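Local coordinates for glycosylation Associate Protein 2 (Streptococcus agalactiae serotype V, PDB 6OYC) that probably takes part, as one member of the Gap123 complex, in the glycosylation and accessory Sec secretion of a streptococcal adhesin, at residues 82-87 and 104-109; 139-144 and 173-178; 297-302 and 365-370. All coordinates share one frame; numbering follows the deposited sequence.

Contact 1: 82-87 and 104-109; sequences EVYEVF and SKMAQR
The side-chain nitrogen NE2 of Gln108 is gripped by two backbone carbonyls, that of Tyr84 and that of Leu266. Gln108 NE2 meets Tyr84 O at 3.0 Å, in the carbonyl plane on a lone pair, while the acceptor lies close to the plane of the glutamine amide. The chain runs extended beyond CG, chi2 -153° carrying CD outward, and its CB passes Phe87 CE2 at 3.6 Å; ring and side chain lie alongside each other. A glutamine suits the place, since its methylenes pack against the phenyl while its amide serves a turn carbonyl. That turn is type II, from Glu82 to Glu85, and at its corner Tyr84 N donates to Lys105 O (2.8 Å). Lys105 O also takes a CA-H contact from Val83. Beyond it, Met106 lays its CB over one face of the Tyr84 ring, 3.9 Å from the centroid, a CH-pi contact. Gln108 N to Val86 O (2.8 Å) then starts the parallel pairing. Met106, with positive phi, is the C-prime residue of the Schellman motif closing helix 96-104, which links strands 86-89 and 108-110 in a beta-alpha-beta unit; strand 62-65 flanks 86-89, and strand 283-289 touches Val83 and Met106.

Contact 2: 139-144 and 173-178; sequences QIQIRN and NFAYNI
Asn173 and Gln141 face each other across the antiparallel pair, and their side-chain amides bond: Asn173 ND2 donates to Gln141 OE1 at 3.0 Å, in the plane of the acceptor carbonyl and on a lone pair. The two amide planes are turned 69° from each other. Asn173 CG stands between the backbone N and the carbonyl carbon (chi1 64°). Asn173 ND2 also bonds to the carbonyl of the next residue, Phe174 O, at 3.1 Å, coming from above that carbonyl's plane. Two acceptors at ND2 should help fix the rotation of the amide. Gln141, extended beyond CG, spans the strand-to-strand gap and sets OE1 against Ala175 CB as well, 3.3 Å away; alanine's short side chain lets the backbone there come close to the glutamine amide. Beneath this polar pair, Gln141 and Asn173 form a hydrogen-bonded backbone pair, in which Gln141 N meets Asn173 O at 2.8 Å and almost straight.

The other face is apolar. Ile140 and Phe174 form the non-hydrogen-bonded pair and lie alongside each other, Ile140 CG1 resting over the phenyl face 4.1 Å from its centroid, offset toward CE2 and CZ. Just before the strand, Gln139 OE1 lies at the edge of both the Phe174 and Tyr176 rings; its amide stands 76° from the tyrosine plane, with Gln139 CD 3.5 Å from Tyr176 CD2. The Tyr176 N bond to Gln139 OE1 is weak, whereas Ala175 N bonds to Gln139 O at 3.1 Å.

Strand 140-142 is an edge strand of an antiparallel five-stranded sheet, and strand 168-180 has strand 238-247 on its other side, where Phe174 packs on Val242. Strand 251-262 of a second sheet covers the apolar face, through Leu254 on Ile140 and Leu257 on Phe174.

Contact 3: 297-302 and 365-370; sequences LTVYFS and LILSGL
Two aromatic rings of strand 297-301, one on each face of the sheet, present their edges to Ser368. The Tyr300 ring has Ser368 OG near its plane, 3.8 Å from CD1, and farther out its CE1 comes obliquely to within 3.5 Å of Gly369 CA. Tyr300 CG is anti to the backbone N (chi1 -176°). The side chain crosses that of Leu370 obliquely, with Tyr300 OH 3.6 Å from Leu370 CD1. On the opposite face the Phe301 ring has Ser368 O in its plane at the edge, with Leu367 CD2 near the rim. Edge-to-face with Phe301 stands Tyr337.

Ser368 OG sits between its backbone N and carbonyl carbon (chi1 56°) and donates to Val299 O at 2.6 Å, from above the carbonyl plane. That oxygen also takes a weak bond from Ser368 N, while Ser368 OG has a second partner in Tyr506 OH. A small hydroxyl residue therefore suits this buried position, where its polar atom is satisfied. Farther back along the strands, Val299 N meets Ile366 O at 2.7 Å, almost straight. Val299 packs among leucines on its face, beside Phe301, with Val299 CB 3.5 Å from Leu367 CD2 and Val299 CG2 3.7 Å from Leu365 CD1.

These are central strands of a mixed sheet in a protein of the alpha/beta-hydrolase clan, and Gly369 opens a GxSxG sequence consistent with a nucleophile elbow. Helix 341-358 covers the Val299 face through Ile351 and Leu355, helix 495-514 the Ile366 face, and strand 323-327 pairs with the far side of 297-301.

In the fold
Three different sheets are sampled in chain order: contact 1 in the N-terminal parallel sheet, contact 2 at the edge of an antiparallel sheet, and contact 3 in the mixed sheet. None touches another. Contacts 1 and 3 are the closest, centres 23 Å apart and nearest atoms about 10 Å, and strand 283-289 of the mixed sheet reaches back to contact 1. Contact 2 lies 41 Å from contact 1 and 39 Å from contact 3, centre to centre, on the opposite side of the chain's centre from both. Contact 3 leads toward a possible Ser371-His491-Asp461 triad, near Leu370, whereas a glycerol, probably from the crystallisation liquor, sits by the Gln108 side chain of contact 1, nearest atoms about 3 Å apart.

Contact 1: 82-87 and 104-109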
ATOM      1  N   GLU B  82     -17.274   4.367  -8.389  1.00 37.28           N
ATOM      2  CA  GLU B  82     -16.284   3.308  -8.280  1.00 36.04           C
ATOM      3  C   GLU B  82     -16.379   2.648  -6.913  1.00 32.74           C
ATOM      4  O   GLU B  82     -17.006   3.164  -5.991  1.00 33.36           O
ATOM      5  CB  GLU B  82     -14.870   3.871  -8.480  1.00 34.22           C
ATOM      6  CG  GLU B  82     -14.646   4.495  -9.834  1.00 36.64           C
ATOM      7  CD  GLU B  82     -14.688   3.456 -10.939  1.00 46.71           C
ATOM      8  OE1 GLU B  82     -13.834   2.531 -10.918  1.00 46.92           O
ATOM      9  OE2 GLU B  82     -15.580   3.554 -11.812  1.00 50.70           O
ATOM     10  N   VAL B  83     -15.700   1.511  -6.775  1.00 30.98           N
ATOM     11  CA  VAL B  83     -15.614   0.878  -5.469  1.00 36.27           C
ATOM     12  C   VAL B  83     -15.034   1.850  -4.425  1.00 32.94           C
ATOM     13  O   VAL B  83     -14.268   2.774  -4.747  1.00 32.48           O
ATOM     14  CB  VAL B  83     -14.781  -0.411  -5.564  1.00 37.91           C
ATOM     15  CG1 VAL B  83     -15.573  -1.488  -6.336  1.00 33.83           C
ATOM     16  CG2 VAL B  83     -13.424  -0.128  -6.224  1.00 31.73           C
ATOM     17  N   TYR B  84     -15.427   1.641  -3.164  1.00 32.04           N
ATOM     18  CA  TYR B  84     -15.000   2.446  -2.011  1.00 32.96           C
ATOM     19  C   TYR B  84     -15.461   3.895  -2.065  1.00 31.88           C
ATOM     20  O   TYR B  84     -15.166   4.654  -1.134  1.00 31.94           O
ATOM     21  CB  TYR B  84     -13.475   2.422  -1.846  1.00 30.36           C
ATOM     22  CG  TYR B  84     -12.955   1.022  -1.727  1.00 32.23           C
ATOM     23  CD1 TYR B  84     -13.295   0.238  -0.631  1.00 32.93           C
ATOM     24  CD2 TYR B  84     -12.151   0.470  -2.713  1.00 29.49           C
ATOM     25  CE1 TYR B  84     -12.830  -1.060  -0.506  1.00 32.20           C
ATOM     26  CE2 TYR B  84     -11.688  -0.820  -2.601  1.00 33.61           C
ATOM     27  CZ  TYR B  84     -12.045  -1.591  -1.495  1.00 33.35           C
ATOM     28  OH  TYR B  84     -11.596  -2.891  -1.371  1.00 35.22           O
ATOM     29  N   GLU B  85     -16.187   4.288  -3.119  1.00 27.08           N
ATOM     30  CA  GLU B  85     -16.750   5.631  -3.193  1.00 27.70           C
ATOM     31  C   GLU B  85     -18.148   5.708  -2.608  1.00 28.11           C
ATOM     32  O   GLU B  85     -18.758   6.778  -2.623  1.00 28.65           O
ATOM     33  CB  GLU B  85     -16.774   6.134  -4.640  1.00 30.56           C
ATOM     34  CG  GLU B  85     -15.385   6.433  -5.190  1.00 32.52           C
ATOM     35  CD  GLU B  85     -15.414   7.092  -6.570  1.00 35.16           C
ATOM     36  OE1 GLU B  85     -16.506   7.190  -7.182  1.00 34.47           O
ATOM     37  OE2 GLU B  85     -14.329   7.488  -7.045  1.00 33.56           O
ATOM     38  N   VAL B  86     -18.679   4.605  -2.100  1.00 31.24           N
ATOM     39  CA  VAL B  86     -20.050   4.554  -1.620  1.00 28.96           C
ATOM     40  C   VAL B  86     -20.020   4.442  -0.105  1.00 31.43           C
ATOM     41  O   VAL B  86     -19.179   3.728   0.463  1.00 27.83           O
ATOM     42  CB  VAL B  86     -20.815   3.380  -2.267  1.00 30.96           C
ATOM     43  CG1 VAL B  86     -22.257   3.304  -1.744  1.00 26.87           C
ATOM     44  CG2 VAL B  86     -20.794   3.553  -3.780  1.00 28.89           C
ATOM     45  N   PHE B  87     -20.937   5.154   0.553  1.00 29.75           N
ATOM     46  CA  PHE B  87     -20.941   5.224   2.005  1.00 29.87           C
ATOM     47  C   PHE B  87     -22.331   4.949   2.553  1.00 31.22           C
ATOM     48  O   PHE B  87     -23.332   5.431   2.017  1.00 33.76           O
ATOM     49  CB  PHE B  87     -20.418   6.598   2.458  1.00 29.20           C
ATOM     50  CG  PHE B  87     -18.983   6.801   2.118  1.00 29.38           C
ATOM     51  CD1 PHE B  87     -18.611   7.204   0.837  1.00 30.07           C
ATOM     52  CD2 PHE B  87     -17.991   6.546   3.058  1.00 29.80           C
ATOM     53  CE1 PHE B  87     -17.271   7.362   0.493  1.00 30.26           C
ATOM     54  CE2 PHE B  87     -16.651   6.713   2.728  1.00 32.73           C
ATOM     55  CZ  PHE B  87     -16.289   7.124   1.438  1.00 33.04           C
ATOM     56  N   SER B 104     -21.180  -4.737  -4.384  1.00 36.12           N
ATOM     57  CA  SER B 104     -20.463  -4.547  -5.634  1.00 37.27           C
ATOM     58  C   SER B 104     -19.594  -3.299  -5.593  1.00 36.88           C
ATOM     59  O   SER B 104     -18.623  -3.207  -6.352  1.00 35.24           O
ATOM     60  CB  SER B 104     -21.435  -4.474  -6.811  1.00 35.60           C
ATOM     61  OG  SER B 104     -22.055  -3.210  -6.864  1.00 40.19           O
ATOM     62  N   LYS B 105     -19.909  -2.344  -4.720  1.00 34.65           N
ATOM     63  CA  LYS B 105     -19.143  -1.111  -4.638  1.00 34.20           C
ATOM     64  C   LYS B 105     -18.245  -1.061  -3.409  1.00 36.64           C
ATOM     65  O   LYS B 105     -17.701   0.008  -3.099  1.00 35.53           O
ATOM     66  CB  LYS B 105     -20.082   0.094  -4.647  1.00 34.91           C
ATOM     67  CG  LYS B 105     -20.958   0.181  -5.879  1.00 34.76           C
ATOM     68  CD  LYS B 105     -20.120   0.225  -7.139  1.00 34.79           C
ATOM     69  CE  LYS B 105     -20.936   0.720  -8.316  1.00 34.48           C
ATOM     70  NZ  LYS B 105     -20.132   0.699  -9.558  1.00 35.66           N
ATOM     71  N   MET B 106     -18.073  -2.191  -2.719  1.00 32.18           N
ATOM     72  CA  MET B 106     -17.327  -2.260  -1.462  1.00 38.53           C
ATOM     73  C   MET B 106     -17.649  -1.074  -0.559  1.00 34.59           C
ATOM     74  O   MET B 106     -16.756  -0.407  -0.049  1.00 34.46           O
ATOM     75  CB  MET B 106     -15.816  -2.332  -1.708  1.00 32.19           C
ATOM     76  CG  MET B 106     -15.401  -3.444  -2.665  1.00 38.42           C
ATOM     77  SD  MET B 106     -15.797  -5.093  -2.023  1.00 41.76           S
ATOM     78  CE  MET B 106     -14.414  -5.371  -0.921  1.00 37.13           C
ATOM     79  N   ALA B 107     -18.944  -0.797  -0.388  1.00 32.39           N
ATOM     80  CA  ALA B 107     -19.359   0.397   0.331  1.00 33.88           C
ATOM     81  C   ALA B 107     -18.656   0.485   1.679  1.00 36.44           C
ATOM     82  O   ALA B 107     -18.562  -0.504   2.407  1.00 36.20           O
ATOM     83  CB  ALA B 107     -20.868   0.399   0.535  1.00 29.14           C
ATOM     84  N   GLN B 108     -18.139   1.672   1.984  1.00 30.77           N
ATOM     85  CA  GLN B 108     -17.551   1.947   3.288  1.00 34.55           C
ATOM     86  C   GLN B 108     -18.652   2.266   4.287  1.00 36.49           C
ATOM     87  O   GLN B 108     -19.640   2.934   3.964  1.00 37.52           O
ATOM     88  CB  GLN B 108     -16.556   3.119   3.207  1.00 33.99           C
ATOM     89  CG  GLN B 108     -15.486   2.979   2.111  1.00 31.79           C
ATOM     90  CD  GLN B 108     -14.201   3.731   2.442  1.00 35.71           C
ATOM     91  OE1 GLN B 108     -13.751   3.711   3.583  1.00 38.37           O
ATOM     92  NE2 GLN B 108     -13.606   4.396   1.441  1.00 32.77           N
ATOM     93  N   ARG B 109     -18.485   1.781   5.505  1.00 37.77           N
ATOM     94  CA  ARG B 109     -19.469   1.987   6.552  1.00 36.76           C
ATOM     95  C   ARG B 109     -18.998   3.124   7.447  1.00 39.58           C
ATOM     96  O   ARG B 109     -17.839   3.147   7.866  1.00 44.69           O
ATOM     97  CB  ARG B 109     -19.672   0.703   7.356  1.00 39.65           C
ATOM     98  CG  ARG B 109     -20.129  -0.471   6.503  1.00 37.67           C
ATOM     99  CD  ARG B 109     -21.559  -0.271   6.017  1.00 42.68           C
ATOM    100  NE  ARG B 109     -22.166  -1.525   5.567  1.00 51.36           N
ATOM    101  CZ  ARG B 109     -23.167  -2.148   6.191  1.00 45.34           C
ATOM    102  NH1 ARG B 109     -23.698  -1.642   7.296  1.00 40.28           N
ATOM    103  NH2 ARG B 109     -23.652  -3.279   5.693  1.00 58.39           N
TER

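Contact 2: 139-144 and 173-178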
ATOM      1  N   GLN B 139      19.089  11.136   8.443  1.00 34.04           N
ATOM      2  CA  GLN B 139      18.595  12.481   8.735  1.00 35.74           C
ATOM      3  C   GLN B 139      18.687  12.867  10.204  1.00 32.71           C
ATOM      4  O   GLN B 139      18.480  14.043  10.536  1.00 31.08           O
ATOM      5  CB  GLN B 139      17.112  12.593   8.408  1.00 35.86           C
ATOM      6  CG  GLN B 139      16.753  12.748   7.027  1.00 40.70           C
ATOM      7  CD  GLN B 139      15.554  13.620   6.936  1.00 39.93           C
ATOM      8  OE1 GLN B 139      15.217  14.384   7.891  1.00 34.18           O
ATOM      9  NE2 GLN B 139      14.894  13.553   5.793  1.00 36.22           N
ATOM     10  N   ILE B 140      18.841  11.897  11.093  1.00 30.71           N
ATOM     11  CA  ILE B 140      18.711  12.157  12.518  1.00 31.20           C
ATOM     12  C   ILE B 140      19.965  12.863  13.023  1.00 31.24           C
ATOM     13  O   ILE B 140      21.097  12.505  12.659  1.00 30.11           O
ATOM     14  CB  ILE B 140      18.435  10.845  13.275  1.00 29.29           C
ATOM     15  CG1 ILE B 140      17.067  10.302  12.873  1.00 30.99           C
ATOM     16  CG2 ILE B 140      18.512  11.053  14.790  1.00 29.51           C
ATOM     17  CD1 ILE B 140      16.646   9.049  13.625  1.00 31.13           C
ATOM     18  N   GLN B 141      19.766  13.903  13.825  1.00 27.60           N
ATOM     19  CA  GLN B 141      20.855  14.599  14.508  1.00 28.91           C
ATOM     20  C   GLN B 141      20.663  14.372  16.008  1.00 28.50           C
ATOM     21  O   GLN B 141      19.770  14.964  16.625  1.00 32.14           O
ATOM     22  CB  GLN B 141      20.871  16.081  14.147  1.00 27.24           C
ATOM     23  CG  GLN B 141      21.212  16.346  12.689  1.00 30.64           C
ATOM     24  CD  GLN B 141      20.909  17.768  12.242  1.00 29.47           C
ATOM     25  OE1 GLN B 141      19.816  18.304  12.479  1.00 31.25           O
ATOM     26  NE2 GLN B 141      21.875  18.387  11.591  1.00 28.72           N
ATOM     27  N   ILE B 142      21.476  13.485  16.586  1.00 27.96           N
ATOM     28  CA  ILE B 142      21.413  13.221  18.018  1.00 27.30           C
ATOM     29  C   ILE B 142      22.008  14.406  18.762  1.00 28.36           C
ATOM     30  O   ILE B 142      22.892  15.102  18.250  1.00 31.06           O
ATOM     31  CB  ILE B 142      22.157  11.911  18.353  1.00 30.25           C
ATOM     32  CG1 ILE B 142      21.547  10.749  17.578  1.00 28.48           C
ATOM     33  CG2 ILE B 142      22.090  11.569  19.862  1.00 28.24           C
ATOM     34  CD1 ILE B 142      22.581   9.699  17.233  1.00 29.82           C
ATOM     35  N   ARG B 143      21.499  14.677  19.959  1.00 27.10           N
ATOM     36  CA  ARG B 143      22.102  15.749  20.737  1.00 33.64           C
ATOM     37  C   ARG B 143      23.569  15.416  20.987  1.00 32.86           C
ATOM     38  O   ARG B 143      23.916  14.268  21.291  1.00 32.92           O
ATOM     39  CB  ARG B 143      21.345  15.976  22.043  1.00 34.90           C
ATOM     40  CG  ARG B 143      21.614  15.009  23.158  1.00 33.75           C
ATOM     41  CD  ARG B 143      21.050  15.608  24.414  1.00 36.41           C
ATOM     42  NE  ARG B 143      20.430  14.606  25.258  1.00 39.64           N
ATOM     43  CZ  ARG B 143      21.086  13.921  26.184  1.00 41.86           C
ATOM     44  NH1 ARG B 143      22.380  14.140  26.364  1.00 38.93           N
ATOM     45  NH2 ARG B 143      20.445  13.032  26.929  1.00 38.96           N
ATOM     46  N   ASN B 144      24.434  16.417  20.804  1.00 29.32           N
ATOM     47  CA  ASN B 144      25.869  16.161  20.684  1.00 34.43           C
ATOM     48  C   ASN B 144      26.518  15.718  21.987  1.00 33.69           C
ATOM     49  O   ASN B 144      27.606  15.141  21.947  1.00 32.40           O
ATOM     50  CB  ASN B 144      26.569  17.399  20.140  1.00 31.05           C
ATOM     51  CG  ASN B 144      26.196  17.656  18.691  1.00 35.99           C
ATOM     52  OD1 ASN B 144      25.025  17.864  18.366  1.00 34.53           O
ATOM     53  ND2 ASN B 144      27.177  17.599  17.813  1.00 36.80           N
ATOM     54  N   ASN B 173      16.783  15.321  16.915  1.00 26.01           N
ATOM     55  CA  ASN B 173      15.823  15.903  15.997  1.00 23.59           C
ATOM     56  C   ASN B 173      16.059  15.350  14.602  1.00 27.94           C
ATOM     57  O   ASN B 173      17.096  14.742  14.313  1.00 26.04           O
ATOM     58  CB  ASN B 173      15.906  17.427  15.975  1.00 27.92           C
ATOM     59  CG  ASN B 173      17.249  17.927  15.465  1.00 28.35           C
ATOM     60  OD1 ASN B 173      18.202  18.080  16.238  1.00 28.41           O
ATOM     61  ND2 ASN B 173      17.341  18.147  14.155  1.00 27.66           N
ATOM     62  N   PHE B 174      15.057  15.541  13.741  1.00 27.02           N
ATOM     63  CA  PHE B 174      15.225  15.325  12.314  1.00 28.19           C
ATOM     64  C   PHE B 174      15.674  16.642  11.700  1.00 29.03           C
ATOM     65  O   PHE B 174      15.119  17.699  12.022  1.00 27.54           O
ATOM     66  CB  PHE B 174      13.928  14.825  11.671  1.00 30.32           C
ATOM     67  CG  PHE B 174      13.652  13.379  11.961  1.00 30.68           C
ATOM     68  CD1 PHE B 174      13.084  12.994  13.173  1.00 29.13           C
ATOM     69  CD2 PHE B 174      14.002  12.398  11.047  1.00 28.88           C
ATOM     70  CE1 PHE B 174      12.854  11.641  13.461  1.00 31.56           C
ATOM     71  CE2 PHE B 174      13.766  11.049  11.316  1.00 29.33           C
ATOM     72  CZ  PHE B 174      13.193  10.668  12.532  1.00 25.43           C
ATOM     73  N   ALA B 175      16.698  16.574  10.839  1.00 26.95           N
ATOM     74  CA  ALA B 175      17.259  17.785  10.243  1.00 31.19           C
ATOM     75  C   ALA B 175      16.310  18.453   9.249  1.00 31.28           C
ATOM     76  O   ALA B 175      16.315  19.689   9.127  1.00 30.62           O
ATOM     77  CB  ALA B 175      18.581  17.464   9.547  1.00 28.65           C
ATOM     78  N   TYR B 176      15.500  17.678   8.533  1.00 26.89           N
ATOM     79  CA  TYR B 176      14.701  18.238   7.448  1.00 30.30           C
ATOM     80  C   TYR B 176      13.237  18.395   7.833  1.00 28.91           C
ATOM     81  O   TYR B 176      12.750  17.811   8.802  1.00 29.30           O
ATOM     82  CB  TYR B 176      14.819  17.378   6.188  1.00 29.16           C
ATOM     83  CG  TYR B 176      16.188  17.505   5.590  1.00 31.17           C
ATOM     84  CD1 TYR B 176      16.506  18.580   4.772  1.00 28.37           C
ATOM     85  CD2 TYR B 176      17.185  16.575   5.882  1.00 33.80           C
ATOM     86  CE1 TYR B 176      17.771  18.711   4.234  1.00 32.32           C
ATOM     87  CE2 TYR B 176      18.451  16.703   5.347  1.00 33.55           C
ATOM     88  CZ  TYR B 176      18.745  17.773   4.530  1.00 31.90           C
ATOM     89  OH  TYR B 176      20.020  17.903   4.003  1.00 31.03           O
ATOM     90  N   ASN B 177      12.531  19.192   7.045  1.00 27.90           N
ATOM     91  CA  ASN B 177      11.123  19.447   7.295  1.00 27.64           C
ATOM     92  C   ASN B 177      10.255  18.596   6.384  1.00 32.28           C
ATOM     93  O   ASN B 177      10.650  18.224   5.274  1.00 31.94           O
ATOM     94  CB  ASN B 177      10.803  20.928   7.108  1.00 26.93           C
ATOM     95  CG  ASN B 177      11.616  21.804   8.056  1.00 29.66           C
ATOM     96  OD1 ASN B 177      12.449  22.609   7.626  1.00 29.63           O
ATOM     97  ND2 ASN B 177      11.399  21.622   9.357  1.00 27.10           N
ATOM     98  N   ILE B 178       9.058  18.298   6.868  1.00 31.73           N
ATOM     99  CA  ILE B 178       8.088  17.454   6.184  1.00 27.03           C
ATOM    100  C   ILE B 178       6.982  18.352   5.652  1.00 30.89           C
ATOM    101  O   ILE B 178       6.316  19.029   6.449  1.00 31.32           O
ATOM    102  CB  ILE B 178       7.514  16.395   7.127  1.00 29.98           C
ATOM    103  CG1 ILE B 178       8.638  15.555   7.720  1.00 31.69           C
ATOM    104  CG2 ILE B 178       6.537  15.515   6.388  1.00 30.54           C
ATOM    105  CD1 ILE B 178       8.157  14.560   8.746  1.00 30.87           C
TER

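Contact 3: 297-302 and 365-370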
ATOM      1  N   LEU B 297      -8.968 -14.117  -9.660  1.00 49.58           N
ATOM      2  CA  LEU B 297      -8.472 -12.996  -8.877  1.00 46.93           C
ATOM      3  C   LEU B 297      -6.985 -12.848  -9.221  1.00 48.32           C
ATOM      4  O   LEU B 297      -6.229 -13.775  -9.095  1.00 46.37           O
ATOM      5  CB  LEU B 297      -8.695 -13.193  -7.396  1.00 43.71           C
ATOM      6  CG  LEU B 297      -7.880 -12.380  -6.409  1.00 40.69           C
ATOM      7  CD1 LEU B 297      -8.164 -10.922  -6.565  1.00 38.37           C
ATOM      8  CD2 LEU B 297      -8.122 -12.794  -4.997  1.00 38.83           C
ATOM      9  N   THR B 298      -6.590 -11.667  -9.638  1.00 41.38           N
ATOM     10  CA  THR B 298      -5.216 -11.432 -10.071  1.00 45.13           C
ATOM     11  C   THR B 298      -4.469 -10.537  -9.082  1.00 42.76           C
ATOM     12  O   THR B 298      -4.864  -9.388  -8.856  1.00 40.97           O
ATOM     13  CB  THR B 298      -5.209 -10.803 -11.456  1.00 44.77           C
ATOM     14  OG1 THR B 298      -5.972  -9.588 -11.414  1.00 41.67           O
ATOM     15  CG2 THR B 298      -5.822 -11.767 -12.465  1.00 45.14           C
ATOM     16  N   VAL B 299      -3.360 -11.038  -8.545  1.00 42.96           N
ATOM     17  CA  VAL B 299      -2.583 -10.348  -7.517  1.00 40.56           C
ATOM     18  C   VAL B 299      -1.278  -9.851  -8.126  1.00 42.28           C
ATOM     19  O   VAL B 299      -0.524 -10.632  -8.724  1.00 43.85           O
ATOM     20  CB  VAL B 299      -2.309 -11.274  -6.317  1.00 42.60           C
ATOM     21  CG1 VAL B 299      -1.457 -10.575  -5.260  1.00 40.16           C
ATOM     22  CG2 VAL B 299      -3.616 -11.783  -5.719  1.00 35.87           C
ATOM     23  N   TYR B 300      -0.998  -8.558  -7.964  1.00 39.70           N
ATOM     24  CA  TYR B 300       0.260  -7.960  -8.410  1.00 39.13           C
ATOM     25  C   TYR B 300       1.038  -7.457  -7.203  1.00 40.69           C
ATOM     26  O   TYR B 300       0.563  -6.566  -6.492  1.00 39.21           O
ATOM     27  CB  TYR B 300       0.011  -6.812  -9.384  1.00 39.12           C
ATOM     28  CG  TYR B 300       1.281  -6.218  -9.955  1.00 44.45           C
ATOM     29  CD1 TYR B 300       2.161  -6.997 -10.705  1.00 41.96           C
ATOM     30  CD2 TYR B 300       1.600  -4.870  -9.752  1.00 42.85           C
ATOM     31  CE1 TYR B 300       3.322  -6.457 -11.235  1.00 44.16           C
ATOM     32  CE2 TYR B 300       2.766  -4.323 -10.273  1.00 43.09           C
ATOM     33  CZ  TYR B 300       3.622  -5.121 -11.016  1.00 44.92           C
ATOM     34  OH  TYR B 300       4.773  -4.581 -11.542  1.00 44.03           O
ATOM     35  N   PHE B 301       2.222  -8.034  -6.970  1.00 37.69           N
ATOM     36  CA  PHE B 301       3.140  -7.512  -5.964  1.00 36.89           C
ATOM     37  C   PHE B 301       3.951  -6.357  -6.552  1.00 41.29           C
ATOM     38  O   PHE B 301       4.547  -6.489  -7.627  1.00 41.09           O
ATOM     39  CB  PHE B 301       4.094  -8.595  -5.473  1.00 34.65           C
ATOM     40  CG  PHE B 301       3.468  -9.615  -4.554  1.00 37.69           C
ATOM     41  CD1 PHE B 301       2.670 -10.631  -5.062  1.00 38.25           C
ATOM     42  CD2 PHE B 301       3.724  -9.592  -3.194  1.00 35.06           C
ATOM     43  CE1 PHE B 301       2.113 -11.577  -4.232  1.00 40.03           C
ATOM     44  CE2 PHE B 301       3.166 -10.547  -2.355  1.00 37.35           C
ATOM     45  CZ  PHE B 301       2.358 -11.539  -2.874  1.00 37.83           C
ATOM     46  N   SER B 302       3.987  -5.231  -5.840  1.00 36.14           N
ATOM     47  CA  SER B 302       4.708  -4.072  -6.342  1.00 38.21           C
ATOM     48  C   SER B 302       6.207  -4.341  -6.354  1.00 36.47           C
ATOM     49  O   SER B 302       6.745  -5.037  -5.484  1.00 35.31           O
ATOM     50  CB  SER B 302       4.411  -2.836  -5.486  1.00 38.35           C
ATOM     51  OG  SER B 302       3.053  -2.453  -5.564  1.00 36.28           O
ATOM     52  N   LEU B 365      -6.809 -18.285  -8.630  1.00 55.49           N
ATOM     53  CA  LEU B 365      -5.905 -17.254  -8.131  1.00 51.69           C
ATOM     54  C   LEU B 365      -4.645 -17.168  -8.991  1.00 48.89           C
ATOM     55  O   LEU B 365      -4.050 -18.194  -9.331  1.00 52.06           O
ATOM     56  CB  LEU B 365      -5.514 -17.548  -6.678  1.00 52.00           C
ATOM     57  CG  LEU B 365      -4.294 -16.791  -6.157  1.00 50.05           C
ATOM     58  CD1 LEU B 365      -4.633 -15.309  -6.079  1.00 44.34           C
ATOM     59  CD2 LEU B 365      -3.843 -17.326  -4.798  1.00 44.06           C
ATOM     60  N   ILE B 366      -4.221 -15.945  -9.320  1.00 50.52           N
ATOM     61  CA  ILE B 366      -3.003 -15.702 -10.104  1.00 51.50           C
ATOM     62  C   ILE B 366      -2.115 -14.706  -9.367  1.00 44.88           C
ATOM     63  O   ILE B 366      -2.535 -13.569  -9.113  1.00 45.56           O
ATOM     64  CB  ILE B 366      -3.321 -15.170 -11.510  1.00 49.78           C
ATOM     65  CG1 ILE B 366      -4.240 -16.148 -12.243  1.00 56.66           C
ATOM     66  CG2 ILE B 366      -2.024 -14.905 -12.298  1.00 45.14           C
ATOM     67  CD1 ILE B 366      -4.931 -15.518 -13.393  1.00 57.55           C
ATOM     68  N   LEU B 367      -0.879 -15.109  -9.072  1.00 43.75           N
ATOM     69  CA  LEU B 367       0.117 -14.241  -8.452  1.00 43.71           C
ATOM     70  C   LEU B 367       1.123 -13.778  -9.499  1.00 44.91           C
ATOM     71  O   LEU B 367       1.541 -14.561 -10.352  1.00 44.53           O
ATOM     72  CB  LEU B 367       0.838 -14.962  -7.312  1.00 39.20           C
ATOM     73  CG  LEU B 367      -0.106 -15.507  -6.245  1.00 43.79           C
ATOM     74  CD1 LEU B 367       0.618 -16.333  -5.202  1.00 44.30           C
ATOM     75  CD2 LEU B 367      -0.880 -14.376  -5.586  1.00 44.00           C
ATOM     76  N   SER B 368       1.522 -12.507  -9.422  1.00 44.55           N
ATOM     77  CA  SER B 368       2.346 -11.906 -10.464  1.00 43.55           C
ATOM     78  C   SER B 368       3.226 -10.800  -9.894  1.00 43.75           C
ATOM     79  O   SER B 368       2.966 -10.261  -8.814  1.00 42.43           O
ATOM     80  CB  SER B 368       1.486 -11.331 -11.586  1.00 43.08           C
ATOM     81  OG  SER B 368       0.548 -10.406 -11.061  1.00 42.51           O
ATOM     82  N   GLY B 369       4.262 -10.452 -10.653  1.00 45.30           N
ATOM     83  CA  GLY B 369       5.122  -9.332 -10.304  1.00 44.04           C
ATOM     84  C   GLY B 369       6.351  -9.285 -11.188  1.00 48.79           C
ATOM     85  O   GLY B 369       6.629 -10.194 -11.977  1.00 50.07           O
ATOM     86  N   LEU B 370       7.093  -8.193 -11.039  1.00 46.84           N
ATOM     87  CA  LEU B 370       8.357  -7.983 -11.727  1.00 47.37           C
ATOM     88  C   LEU B 370       9.440  -7.653 -10.703  1.00 49.44           C
ATOM     89  O   LEU B 370       9.178  -7.001  -9.686  1.00 51.23           O
ATOM     90  CB  LEU B 370       8.217  -6.872 -12.777  1.00 48.04           C
ATOM     91  CG  LEU B 370       7.119  -7.218 -13.796  1.00 52.14           C
ATOM     92  CD1 LEU B 370       6.519  -5.986 -14.417  1.00 53.84           C
ATOM     93  CD2 LEU B 370       7.637  -8.161 -14.887  1.00 52.63           C
TER